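Local atomic coordinates of Lysine/ornithine decarboxylase (Selenomonas ruminantium, PDB entry 5GJO), a protein that decarboxylates both L-lysine and L-ornithine, giving cadaverine and putrescine, with pyridoxal 5'-phosphate as cofactor in a homodimeric enzyme. Residues Ala53-Glu58 / Thr354-Thr359; Glu288-Tyr291 / Ile297-Asp300. The protein carries 2 engineered substitutions. All blocks are in the same frame, centred on the assembly; numbering follows the deposited sequence.

Contact 1: residues Ala53-Glu58 / Thr354-Thr359. With NA (sodium ion), chain P.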
loop_
_atom_site.group_PDB
_atom_site.type_symbol
_atom_site.label_atom_id
_atom_site.label_comp_id
_atom_site.label_asym_id
_atom_site.label_seq_id
_atom_site.Cartn_x
_atom_site.Cartn_y
_atom_site.Cartn_z
ATOM N N ALA A 53 -9.683 7.679 7.323
ATOM C CA ALA A 53 -8.607 8.652 7.102
ATOM C C ALA A 53 -7.427 8.528 8.073
ATOM O O ALA A 53 -6.301 8.748 7.703
ATOM C CB ALA A 53 -9.148 10.063 7.156
ATOM N N ASN A 54 -7.740 8.325 9.344
ATOM C CA ASN A 54 -6.732 8.200 10.371
ATOM C C ASN A 54 -7.267 7.552 11.636
ATOM O O ASN A 54 -7.961 8.170 12.384
ATOM C CB ASN A 54 -6.090 9.536 10.681
ATOM C CG ASN A 54 -4.910 9.397 11.615
ATOM O OD1 ASN A 54 -4.954 8.647 12.558
ATOM N ND2 ASN A 54 -3.862 10.128 11.339
ATOM N N PRO A 55 -6.898 6.308 11.900
ATOM C CA PRO A 55 -7.469 5.604 13.053
ATOM C C PRO A 55 -6.600 5.599 14.307
ATOM O O PRO A 55 -6.723 4.695 15.088
ATOM C CB PRO A 55 -7.656 4.176 12.539
ATOM C CG PRO A 55 -6.529 3.991 11.620
ATOM C CD PRO A 55 -6.246 5.350 10.988
ATOM N N THR A 56 -5.704 6.556 14.454
ATOM C CA THR A 56 -4.823 6.526 15.607
ATOM C C THR A 56 -5.666 6.475 16.880
ATOM O O THR A 56 -6.540 7.292 17.091
ATOM C CB THR A 56 -3.949 7.790 15.615
ATOM O OG1 THR A 56 -3.173 7.819 14.422
ATOM C CG2 THR A 56 -3.056 7.835 16.843
ATOM N N PRO A 57 -5.367 5.519 17.749
ATOM C CA PRO A 57 -6.290 5.283 18.897
ATOM C C PRO A 57 -6.485 6.497 19.772
ATOM O O PRO A 57 -7.596 6.756 20.222
ATOM C CB PRO A 57 -5.617 4.131 19.671
ATOM C CG PRO A 57 -4.702 3.502 18.737
ATOM C CD PRO A 57 -4.390 4.435 17.575
ATOM N N GLU A 58 -5.414 7.260 20.055
ATOM C CA GLU A 58 -5.598 8.425 20.885
ATOM C C GLU A 58 -6.463 9.487 20.233
ATOM O O GLU A 58 -7.146 10.282 20.922
ATOM C CB GLU A 58 -4.269 9.074 21.279
ATOM C CG GLU A 58 -3.391 8.150 22.150
ATOM C CD GLU A 58 -2.592 7.105 21.371
ATOM O OE1 GLU A 58 -2.701 6.903 20.134
ATOM O OE2 GLU A 58 -1.793 6.397 22.023
ATOM N N THR A 354 -2.508 8.515 4.566
ATOM C CA THR A 354 -1.049 8.384 4.490
ATOM C C THR A 354 -0.688 7.097 5.223
ATOM O O THR A 354 -0.454 6.044 4.553
ATOM C CB THR A 354 -0.375 9.610 5.127
ATOM O OG1 THR A 354 -0.931 9.791 6.429
ATOM C CG2 THR A 354 -0.598 10.854 4.219
ATOM N N SER A 355 -0.634 7.133 6.541
ATOM C CA SER A 355 -0.247 5.978 7.322
ATOM C C SER A 355 -1.219 4.803 7.117
ATOM O O SER A 355 -0.801 3.593 7.212
ATOM C CB SER A 355 -0.106 6.267 8.826
ATOM O OG SER A 355 -1.356 6.769 9.241
ATOM N N VAL A 356 -2.478 5.096 6.785
ATOM C CA VAL A 356 -3.444 4.023 6.573
ATOM C C VAL A 356 -3.186 3.210 5.367
ATOM O O VAL A 356 -3.719 2.109 5.286
ATOM C CB VAL A 356 -4.912 4.534 6.551
ATOM C CG1 VAL A 356 -5.222 5.112 7.842
ATOM C CG2 VAL A 356 -5.150 5.595 5.480
ATOM N N SER A 357 -2.435 3.717 4.373
ATOM C CA SER A 357 -2.065 2.890 3.210
ATOM C C SER A 357 -0.584 2.537 3.197
ATOM O O SER A 357 -0.029 2.088 2.200
ATOM C CB SER A 357 -2.552 3.475 1.883
ATOM O OG SER A 357 -2.126 4.858 1.853
ATOM N N ALA A 358 0.092 2.698 4.329
ATOM C CA ALA A 358 1.488 2.231 4.469
ATOM C C ALA A 358 1.534 0.692 4.508
ATOM O O ALA A 358 0.590 0.049 4.902
ATOM C CB ALA A 358 2.116 2.730 5.768
ATOM N N THR A 359 2.681 0.176 4.185
ATOM C CA THR A 359 2.930 -1.285 4.059
ATOM C C THR A 359 4.257 -1.644 4.711
ATOM O O THR A 359 5.142 -0.779 5.032
ATOM C CB THR A 359 3.055 -1.739 2.583
ATOM O OG1 THR A 359 4.322 -1.312 2.070
ATOM C CG2 THR A 359 1.997 -1.181 1.809
HETATM NA NA NA P . 1.127 1.244 -0.158
HETATM O O HOH W 1 -3.527 8.120 7.567
HETATM O O HOH W 2 -1.225 8.751 11.730
#
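Val356 makes the direct apolar contact: its CG1 methyl lies 3.3 Å from Pro55 CD, tighter than ordinary van der Waals contact, and the two side chains meet at a slant. Val356 chi1 (-62°) sets CG1 anti to its carbonyl carbon, which carries it to the proline ring and to 3.8 Å from Ala53 O; CG2 lies slightly farther from that oxygen. A compact branched residue suits the rigid proline surface.

Water 1 donates to Ala53 O at 2.8 Å and accepts from the backbone N atoms of Thr354 and Val356, joining one carbonyl to the start of the 3-10 turn. Water 2 lies 3.2 Å from Ser355 OG and bonds weakly to Asn54 ND2 and Thr56 OG1.

Within 53-58, Asn54 OD1 takes two bonds: Thr56 N arrives at 2.9 Å, almost head-on to the oxygen (C=O...N 164°), and the Thr56 OG1 hydroxyl donates at 2.7 Å to a lone pair of OD1 in the carbonyl plane. Ser357 O binds a sodium ion together with Tyr299 of the second subunit.

The Thr56 N bond closes an Asx turn leading into helix 57-65, in the barrel domain beside Lys52, expected by similarity to carry the cofactor, though it is not attached in this structure.

Contact 2: residues Glu288-Tyr291 / Ile297-Asp300; sequences EGIY and IMYD. With NA (sodium ion), chain J.
Ile297 CG2 meets the end of Ile290 at 4.1 Å from its CD1. The CG2 branch lies on the flank of the helix facing the preceding loop, where a beta-branched residue offers a broad apolar surface.

Next comes Met298, whose CG sits 3.3 Å from Ile290 CD1, closer than usual for two carbons. A bend at chi2 (-63°) keeps SD beside the same methyl, at 3.6 Å from Ile290 CD1, and the further bend at chi3 takes CE away from it. The Met298 and Ile290 side chains cross at about a right angle. Ile290 reaches this place because its CG1 is swung away from the backbone N (chi1 -156°), extending CD1 toward the helix. Met298 also packs on Met298 of the second subunit.

Tyr299 has a different task: its OH binds a sodium ion at 2.4 Å, shared with Ser357 O of the second subunit, and its ring stacks on Tyr291 of that subunit. At Asp300, where the helix ends, the carboxylate forms a salt bridge with Arg259.

Across the contact itself the chemistry is wholly apolar, implying that close side-chain packing joins loop to helix, while Tyr299 faces the second subunit and Asp300 pairs with a residue of the cofactor pocket.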
loop_
_atom_site.group_PDB
_atom_site.type_symbol
_atom_site.label_atom_id
_atom_site.label_comp_id
_atom_site.label_asym_id
_atom_site.label_seq_id
_atom_site.Cartn_x
_atom_site.Cartn_y
_atom_site.Cartn_z
ATOM N N GLU A 288 11.703 7.122 4.855
ATOM C CA GLU A 288 10.309 6.894 4.585
ATOM C C GLU A 288 10.044 7.110 3.113
ATOM O O GLU A 288 10.585 8.038 2.515
ATOM C CB GLU A 288 9.390 7.754 5.452
ATOM C CG GLU A 288 7.893 7.409 5.373
ATOM C CD GLU A 288 7.448 6.158 6.126
ATOM O OE1 GLU A 288 6.223 5.943 6.175
ATOM O OE2 GLU A 288 8.319 5.423 6.715
ATOM N N GLY A 289 9.163 6.332 2.521
ATOM C CA GLY A 289 8.926 6.466 1.045
ATOM C C GLY A 289 7.503 6.070 0.615
ATOM O O GLY A 289 6.518 6.034 1.417
ATOM N N ILE A 290 7.401 5.742 -0.665
ATOM C CA ILE A 290 6.131 5.557 -1.355
ATOM C C ILE A 290 5.393 4.297 -0.912
ATOM O O ILE A 290 4.168 4.216 -1.095
ATOM C CB ILE A 290 6.339 5.598 -2.862
ATOM C CG1 ILE A 290 5.030 6.009 -3.557
ATOM C CG2 ILE A 290 6.832 4.242 -3.363
ATOM C CD1 ILE A 290 5.192 6.415 -4.980
ATOM N N TYR A 291 6.090 3.380 -0.234
ATOM C CA TYR A 291 5.431 2.220 0.352
ATOM C C TYR A 291 5.059 2.427 1.807
ATOM O O TYR A 291 4.549 1.508 2.431
ATOM C CB TYR A 291 6.275 0.975 0.241
ATOM C CG TYR A 291 6.366 0.431 -1.164
ATOM C CD1 TYR A 291 5.375 -0.400 -1.640
ATOM C CD2 TYR A 291 7.465 0.711 -2.002
ATOM C CE1 TYR A 291 5.442 -0.918 -2.922
ATOM C CE2 TYR A 291 7.506 0.176 -3.319
ATOM C CZ TYR A 291 6.507 -0.643 -3.722
ATOM O OH TYR A 291 6.516 -1.245 -4.995
ATOM N N ILE A 297 0.815 9.451 -2.586
ATOM C CA ILE A 297 1.228 9.811 -3.947
ATOM C C ILE A 297 0.524 8.932 -4.922
ATOM O O ILE A 297 0.095 9.390 -6.009
ATOM C CB ILE A 297 2.776 9.731 -4.115
ATOM C CG1 ILE A 297 3.406 10.836 -3.273
ATOM C CG2 ILE A 297 3.154 9.900 -5.559
ATOM C CD1 ILE A 297 4.928 10.768 -3.287
ATOM N N MET A 298 0.480 7.651 -4.606
ATOM C CA MET A 298 -0.036 6.622 -5.511
ATOM C C MET A 298 -1.546 6.480 -5.430
ATOM O O MET A 298 -2.273 6.509 -6.444
ATOM C CB MET A 298 0.626 5.291 -5.147
ATOM C CG MET A 298 2.112 5.283 -5.402
ATOM S SD MET A 298 2.448 5.510 -7.186
ATOM C CE MET A 298 1.152 4.228 -7.741
ATOM N N TYR A 299 -2.051 6.303 -4.243
ATOM C CA TYR A 299 -3.469 6.020 -4.083
ATOM C C TYR A 299 -4.338 7.260 -4.022
ATOM O O TYR A 299 -5.534 7.154 -4.262
ATOM C CB TYR A 299 -3.775 5.166 -2.843
ATOM C CG TYR A 299 -3.341 3.760 -2.932
ATOM C CD1 TYR A 299 -4.103 2.831 -3.586
ATOM C CD2 TYR A 299 -2.163 3.341 -2.352
ATOM C CE1 TYR A 299 -3.682 1.547 -3.707
ATOM C CE2 TYR A 299 -1.769 2.015 -2.446
ATOM C CZ TYR A 299 -2.519 1.141 -3.149
ATOM O OH TYR A 299 -2.179 -0.213 -3.212
ATOM N N ASP A 300 -3.796 8.382 -3.630
ATOM C CA ASP A 300 -4.605 9.584 -3.271
ATOM C C ASP A 300 -4.173 10.741 -4.165
ATOM O O ASP A 300 -4.561 11.870 -3.892
ATOM C CB ASP A 300 -4.348 9.911 -1.799
ATOM C CG ASP A 300 -5.380 10.852 -1.185
ATOM O OD1 ASP A 300 -6.574 10.760 -1.486
ATOM O OD2 ASP A 300 -4.944 11.723 -0.373
HETATM NA NA NA J . -1.258 -0.852 -1.140
#

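Overall arrangement
The chain first supplies strand 23-26 of the mixed sheet, then enters the pyridoxal-binding barrel, where 53-58 follows strand 45-50, and later returns to that sheet. There, after strand 283-286, contact 2 closes a short loop between 288-291 and the helix at 297-300. Only when 354-359 arrives does contact 1 close its far longer loop, so contact 2 lies wholly within it. Contact 1 thus ties the barrel, just after strand 45-50, to the loop between strands 344-347 and 369-371 of the mixed sheet, whereas contact 2 is local. Their centres are 13 Å apart, linked by a probable hydrogen bond between Thr359 OG1 and Tyr291 O, and both touch the second subunit.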